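Local structure of genome polyprotein (Chicken sicinivirus JSY, 6QWT) at residues Ser243-Ala254 with Val268-Tyr276. The protein probably copies the viral RNA genome as the 3Dpol RNA-dependent RNA polymerase, a piece cut from the viral polyprotein. Sequence-based numbering, arbitrary orientation.
Sequences SVVFKLIGEELA and VQKYVQSIY
In the catalytic region of this picornaviral polymerase, two nearly antiparallel helices, at 158° to each other, pack through Phe-246, Gly-250 and Ala-254 on one and Val-268, Val-272, Ile-275 and Tyr-276 on the other. No hydrogen bond crosses between them, so the pair illustrates how close apolar packing, rather than polar bonding, fills a helix interface. At the midpoint Gly-250 has no side chain to hold the neighbour off, and the CA atoms of Gly-250 and Gln-269 come within 5.1 Å. Val-272 faces this turn with both branches: CG2 lies against CA of Gly-250, while CG1 is 3.4 Å from the carbonyl O of Phe-246. The axes of the short segments are 8.7 Å apart.

Helix 243-256 follows strand 230-235 of the palm's antiparallel sheet, while helix 267-276 leads into strand 277-282 of a separate mixed sheet; the pair thus joins the two, consistent with the palm-fingers junction of picornaviral polymerases. Helix 298-316 packs on Phe-246 and Ile-275 through Val-307 and Leu-303. The Phe-246 ring receives CG2 of Ile-275 over one face in a CH-pi contact, 4.2 Å from the centroid and 14° off the normal, with the two side chains crossing at about a right angle. Tyr-276 runs past Phe-246 in the opposite direction. Its chi1 of 65° places CG between its own backbone N and carbonyl carbon, and the ring slants across the first turn of helix 243-254: CD1 is 3.5 Å from CB of Phe-246, CD2 is 3.4 Å from OG of Ser-243, and the hydroxyl ends near CG of Lys-247. At the far end the methyl of Ala-254 touches both CG2 of Val-268, at 3.5 Å, and the amide of Gln-269, whose chain bends at chi2 to bring NE2 within 3.4 Å of that methyl.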
ATOM      1  N   SER A 243      -1.470  -6.011  17.702  1.00 22.74           N
ATOM      2  CA  SER A 243      -2.577  -6.940  17.500  1.00 27.60           C
ATOM      3  C   SER A 243      -3.903  -6.338  17.949  1.00 23.11           C
ATOM      4  O   SER A 243      -4.942  -6.567  17.317  1.00 25.41           O
ATOM      5  CB  SER A 243      -2.314  -8.239  18.265  1.00 22.61           C
ATOM      6  OG  SER A 243      -1.469  -9.100  17.530  1.00 34.76           O
ATOM      7  N   VAL A 244      -3.884  -5.571  19.039  1.00 21.12           N
ATOM      8  CA  VAL A 244      -5.122  -5.123  19.665  1.00 23.47           C
ATOM      9  C   VAL A 244      -5.934  -4.238  18.724  1.00 22.89           C
ATOM     10  O   VAL A 244      -7.170  -4.256  18.761  1.00 22.40           O
ATOM     11  CB  VAL A 244      -4.800  -4.419  21.002  1.00 24.01           C
ATOM     12  CG1 VAL A 244      -3.984  -3.152  20.768  1.00 23.08           C
ATOM     13  CG2 VAL A 244      -6.074  -4.132  21.788  1.00 21.51           C
ATOM     14  N   VAL A 245      -5.269  -3.477  17.851  1.00 19.95           N
ATOM     15  CA  VAL A 245      -5.999  -2.615  16.922  1.00 20.37           C
ATOM     16  C   VAL A 245      -6.761  -3.454  15.902  1.00 23.98           C
ATOM     17  O   VAL A 245      -7.949  -3.218  15.642  1.00 19.34           O
ATOM     18  CB  VAL A 245      -5.039  -1.623  16.239  1.00 21.11           C
ATOM     19  CG1 VAL A 245      -5.805  -0.730  15.274  1.00 20.67           C
ATOM     20  CG2 VAL A 245      -4.313  -0.781  17.275  1.00 18.97           C
ATOM     21  N   PHE A 246      -6.093  -4.449  15.311  1.00 22.41           N
ATOM     22  CA  PHE A 246      -6.763  -5.345  14.370  1.00 22.93           C
ATOM     23  C   PHE A 246      -7.906  -6.096  15.040  1.00 22.45           C
ATOM     24  O   PHE A 246      -8.981  -6.262  14.452  1.00 20.60           O
ATOM     25  CB  PHE A 246      -5.761  -6.340  13.782  1.00 24.44           C
ATOM     26  CG  PHE A 246      -5.051  -5.839  12.563  1.00 23.59           C
ATOM     27  CD1 PHE A 246      -5.761  -5.502  11.424  1.00 23.40           C
ATOM     28  CD2 PHE A 246      -3.672  -5.712  12.552  1.00 28.56           C
ATOM     29  CE1 PHE A 246      -5.110  -5.041  10.294  1.00 27.21           C
ATOM     30  CE2 PHE A 246      -3.014  -5.255  11.424  1.00 29.95           C
ATOM     31  CZ  PHE A 246      -3.734  -4.917  10.296  1.00 26.42           C
ATOM     32  N   LYS A 247      -7.682  -6.572  16.268  1.00 20.88           N
ATOM     33  CA  LYS A 247      -8.717  -7.309  16.984  1.00 24.63           C
ATOM     34  C   LYS A 247      -9.960  -6.451  17.199  1.00 24.46           C
ATOM     35  O   LYS A 247     -11.087  -6.914  16.989  1.00 22.67           O
ATOM     36  CB  LYS A 247      -8.164  -7.811  18.318  1.00 25.50           C
ATOM     37  CG  LYS A 247      -9.039  -8.830  19.023  1.00 32.03           C
ATOM     38  CD  LYS A 247      -8.670  -8.946  20.498  1.00 38.60           C
ATOM     39  CE  LYS A 247      -9.634  -8.152  21.374  1.00 45.34           C
ATOM     40  NZ  LYS A 247      -8.964  -7.523  22.550  1.00 50.48           N
ATOM     41  N   LEU A 248      -9.774  -5.195  17.609  1.00 20.60           N
ATOM     42  CA  LEU A 248     -10.919  -4.315  17.820  1.00 21.30           C
ATOM     43  C   LEU A 248     -11.632  -4.007  16.508  1.00 20.62           C
ATOM     44  O   LEU A 248     -12.865  -3.926  16.469  1.00 19.77           O
ATOM     45  CB  LEU A 248     -10.469  -3.028  18.510  1.00 18.98           C
ATOM     46  CG  LEU A 248      -9.995  -3.240  19.950  1.00 25.25           C
ATOM     47  CD1 LEU A 248      -9.355  -1.985  20.526  1.00 22.46           C
ATOM     48  CD2 LEU A 248     -11.149  -3.712  20.817  1.00 21.53           C
ATOM     49  N   ILE A 249     -10.877  -3.842  15.421  1.00 18.20           N
ATOM     50  CA  ILE A 249     -11.494  -3.611  14.120  1.00 19.15           C
ATOM     51  C   ILE A 249     -12.306  -4.827  13.697  1.00 21.56           C
ATOM     52  O   ILE A 249     -13.401  -4.700  13.136  1.00 21.01           O
ATOM     53  CB  ILE A 249     -10.418  -3.254  13.078  1.00 20.33           C
ATOM     54  CG1 ILE A 249      -9.864  -1.855  13.349  1.00 19.47           C
ATOM     55  CG2 ILE A 249     -10.980  -3.347  11.664  1.00 22.97           C
ATOM     56  CD1 ILE A 249      -8.653  -1.516  12.517  1.00 19.89           C
ATOM     57  N   GLY A 250     -11.789  -6.027  13.973  1.00 19.72           N
ATOM     58  CA  GLY A 250     -12.513  -7.234  13.611  1.00 21.69           C
ATOM     59  C   GLY A 250     -13.841  -7.360  14.331  1.00 20.67           C
ATOM     60  O   GLY A 250     -14.830  -7.816  13.752  1.00 19.14           O
ATOM     61  N   GLU A 251     -13.886  -6.948  15.600  1.00 21.03           N
ATOM     62  CA  GLU A 251     -15.132  -7.029  16.357  1.00 26.89           C
ATOM     63  C   GLU A 251     -16.169  -6.027  15.856  1.00 22.44           C
ATOM     64  O   GLU A 251     -17.369  -6.322  15.875  1.00 25.96           O
ATOM     65  CB  GLU A 251     -14.849  -6.826  17.845  1.00 26.22           C
ATOM     66  CG  GLU A 251     -14.220  -8.047  18.510  1.00 30.94           C
ATOM     67  CD  GLU A 251     -13.446  -7.706  19.769  1.00 41.83           C
ATOM     68  OE1 GLU A 251     -13.637  -6.590  20.301  1.00 41.27           O
ATOM     69  OE2 GLU A 251     -12.645  -8.555  20.223  1.00 44.56           O
ATOM     70  N   GLU A 252     -15.732  -4.849  15.400  1.00 20.68           N
ATOM     71  CA  GLU A 252     -16.664  -3.899  14.801  1.00 24.70           C
ATOM     72  C   GLU A 252     -17.184  -4.417  13.466  1.00 25.45           C
ATOM     73  O   GLU A 252     -18.392  -4.390  13.203  1.00 26.07           O
ATOM     74  CB  GLU A 252     -15.993  -2.537  14.616  1.00 24.44           C
ATOM     75  CG  GLU A 252     -15.533  -1.869  15.900  1.00 29.57           C
ATOM     76  CD  GLU A 252     -16.682  -1.443  16.797  1.00 38.69           C
ATOM     77  OE1 GLU A 252     -16.488  -1.408  18.033  1.00 36.66           O
ATOM     78  OE2 GLU A 252     -17.778  -1.148  16.272  1.00 38.81           O
ATOM     79  N   LEU A 253     -16.278  -4.887  12.605  1.00 20.56           N
ATOM     80  CA  LEU A 253     -16.688  -5.398  11.303  1.00 23.39           C
ATOM     81  C   LEU A 253     -17.553  -6.644  11.437  1.00 25.51           C
ATOM     82  O   LEU A 253     -18.391  -6.912  10.569  1.00 26.32           O
ATOM     83  CB  LEU A 253     -15.457  -5.691  10.448  1.00 23.21           C
ATOM     84  CG  LEU A 253     -14.609  -4.481  10.058  1.00 23.12           C
ATOM     85  CD1 LEU A 253     -13.393  -4.926   9.261  1.00 20.99           C
ATOM     86  CD2 LEU A 253     -15.440  -3.485   9.266  1.00 21.42           C
ATOM     87  N   ALA A 254     -17.365  -7.414  12.512  1.00 23.29           N
ATOM     88  CA  ALA A 254     -18.205  -8.588  12.741  1.00 29.01           C
ATOM     89  C   ALA A 254     -19.672  -8.199  12.868  1.00 27.41           C
ATOM     90  O   ALA A 254     -20.557  -8.937  12.417  1.00 29.10           O
ATOM     91  CB  ALA A 254     -17.744  -9.333  13.994  1.00 25.86           C
ATOM     92  N   VAL A 268     -15.489 -13.623  10.341  1.00 21.87           N
ATOM     93  CA  VAL A 268     -14.878 -12.303  10.246  1.00 23.45           C
ATOM     94  C   VAL A 268     -13.728 -12.175  11.243  1.00 25.35           C
ATOM     95  O   VAL A 268     -12.593 -11.848  10.870  1.00 20.70           O
ATOM     96  CB  VAL A 268     -15.949 -11.221  10.456  1.00 25.82           C
ATOM     97  CG1 VAL A 268     -16.703 -10.975   9.156  1.00 22.79           C
ATOM     98  CG2 VAL A 268     -16.928 -11.684  11.522  1.00 34.46           C
ATOM     99  N   GLN A 269     -13.999 -12.445  12.524  1.00 22.62           N
ATOM    100  CA  GLN A 269     -12.950 -12.356  13.535  1.00 27.67           C
ATOM    101  C   GLN A 269     -11.831 -13.355  13.266  1.00 28.02           C
ATOM    102  O   GLN A 269     -10.651 -13.047  13.472  1.00 27.98           O
ATOM    103  CB  GLN A 269     -13.536 -12.585  14.928  1.00 29.83           C
ATOM    104  CG  GLN A 269     -14.455 -11.477  15.414  1.00 27.79           C
ATOM    105  CD  GLN A 269     -15.910 -11.899  15.415  1.00 34.82           C
ATOM    106  OE1 GLN A 269     -16.364 -12.615  14.516  1.00 36.50           O
ATOM    107  NE2 GLN A 269     -16.654 -11.455  16.422  1.00 27.03           N
ATOM    108  N   LYS A 270     -12.181 -14.558  12.802  1.00 21.23           N
ATOM    109  CA  LYS A 270     -11.165 -15.578  12.563  1.00 26.59           C
ATOM    110  C   LYS A 270     -10.267 -15.205  11.389  1.00 24.66           C
ATOM    111  O   LYS A 270      -9.058 -15.459  11.423  1.00 29.34           O
ATOM    112  CB  LYS A 270     -11.827 -16.936  12.334  1.00 31.68           C
ATOM    113  CG  LYS A 270     -12.393 -17.566  13.605  1.00 33.58           C
ATOM    114  CD  LYS A 270     -11.353 -18.430  14.307  1.00 43.93           C
ATOM    115  CE  LYS A 270     -11.813 -18.849  15.699  1.00 49.91           C
ATOM    116  NZ  LYS A 270     -11.227 -17.993  16.771  1.00 52.13           N
ATOM    117  N   TYR A 271     -10.828 -14.592  10.344  1.00 25.99           N
ATOM    118  CA  TYR A 271      -9.985 -14.176   9.227  1.00 25.46           C
ATOM    119  C   TYR A 271      -9.067 -13.030   9.629  1.00 23.28           C
ATOM    120  O   TYR A 271      -7.903 -12.985   9.215  1.00 24.37           O
ATOM    121  CB  TYR A 271     -10.833 -13.778   8.021  1.00 22.06           C
ATOM    122  CG  TYR A 271     -10.015 -13.656   6.751  1.00 25.44           C
ATOM    123  CD1 TYR A 271      -9.908 -14.722   5.865  1.00 22.77           C
ATOM    124  CD2 TYR A 271      -9.331 -12.483   6.449  1.00 23.41           C
ATOM    125  CE1 TYR A 271      -9.151 -14.616   4.707  1.00 23.84           C
ATOM    126  CE2 TYR A 271      -8.573 -12.370   5.300  1.00 21.12           C
ATOM    127  CZ  TYR A 271      -8.487 -13.438   4.430  1.00 24.91           C
ATOM    128  OH  TYR A 271      -7.734 -13.327   3.279  1.00 21.09           O
ATOM    129  N   VAL A 272      -9.570 -12.089  10.431  1.00 22.98           N
ATOM    130  CA  VAL A 272      -8.714 -11.008  10.905  1.00 22.82           C
ATOM    131  C   VAL A 272      -7.615 -11.553  11.808  1.00 22.81           C
ATOM    132  O   VAL A 272      -6.488 -11.041  11.807  1.00 23.42           O
ATOM    133  CB  VAL A 272      -9.563  -9.929  11.607  1.00 20.35           C
ATOM    134  CG1 VAL A 272      -8.679  -8.843  12.205  1.00 19.27           C
ATOM    135  CG2 VAL A 272     -10.551  -9.325  10.618  1.00 21.69           C
ATOM    136  N   GLN A 273      -7.903 -12.616  12.564  1.00 22.14           N
ATOM    137  CA  GLN A 273      -6.856 -13.241  13.366  1.00 26.70           C
ATOM    138  C   GLN A 273      -5.749 -13.804  12.482  1.00 24.93           C
ATOM    139  O   GLN A 273      -4.564 -13.719  12.830  1.00 24.50           O
ATOM    140  CB  GLN A 273      -7.439 -14.337  14.257  1.00 29.28           C
ATOM    141  CG  GLN A 273      -6.393 -14.963  15.176  1.00 34.05           C
ATOM    142  CD  GLN A 273      -6.974 -15.963  16.154  1.00 34.68           C
ATOM    143  OE1 GLN A 273      -7.822 -16.780  15.798  1.00 37.46           O
ATOM    144  NE2 GLN A 273      -6.512 -15.904  17.398  1.00 36.72           N
ATOM    145  N   SER A 274      -6.112 -14.370  11.329  1.00 22.09           N
ATOM    146  CA  SER A 274      -5.104 -14.858  10.393  1.00 24.99           C
ATOM    147  C   SER A 274      -4.275 -13.733   9.788  1.00 26.03           C
ATOM    148  O   SER A 274      -3.304 -14.012   9.078  1.00 27.18           O
ATOM    149  CB  SER A 274      -5.763 -15.680   9.277  1.00 24.28           C
ATOM    150  OG  SER A 274      -6.242 -14.849   8.234  1.00 22.53           O
ATOM    151  N   ILE A 275      -4.634 -12.480  10.051  1.00 26.07           N
ATOM    152  CA  ILE A 275      -3.870 -11.333   9.592  1.00 25.24           C
ATOM    153  C   ILE A 275      -2.883 -10.851  10.649  1.00 24.33           C
ATOM    154  O   ILE A 275      -1.721 -10.591  10.334  1.00 26.04           O
ATOM    155  CB  ILE A 275      -4.827 -10.202   9.159  1.00 30.57           C
ATOM    156  CG1 ILE A 275      -5.408 -10.504   7.779  1.00 28.18           C
ATOM    157  CG2 ILE A 275      -4.112  -8.859   9.144  1.00 25.26           C
ATOM    158  CD1 ILE A 275      -6.580  -9.635   7.417  1.00 33.50           C
ATOM    159  N   TYR A 276      -3.314 -10.736  11.909  1.00 24.20           N
ATOM    160  CA  TYR A 276      -2.407 -10.264  12.951  1.00 29.91           C
ATOM    161  C   TYR A 276      -1.680 -11.390  13.677  1.00 25.59           C
ATOM    162  O   TYR A 276      -0.728 -11.115  14.414  1.00 28.98           O
ATOM    163  CB  TYR A 276      -3.148  -9.372  13.965  1.00 27.53           C
ATOM    164  CG  TYR A 276      -4.234 -10.028  14.803  1.00 29.12           C
ATOM    165  CD1 TYR A 276      -5.575  -9.774  14.544  1.00 27.68           C
ATOM    166  CD2 TYR A 276      -3.922 -10.855  15.880  1.00 24.84           C
ATOM    167  CE1 TYR A 276      -6.575 -10.343  15.310  1.00 25.72           C
ATOM    168  CE2 TYR A 276      -4.917 -11.435  16.651  1.00 26.69           C
ATOM    169  CZ  TYR A 276      -6.245 -11.172  16.358  1.00 31.98           C
ATOM    170  OH  TYR A 276      -7.252 -11.732  17.110  1.00 33.61           O
TER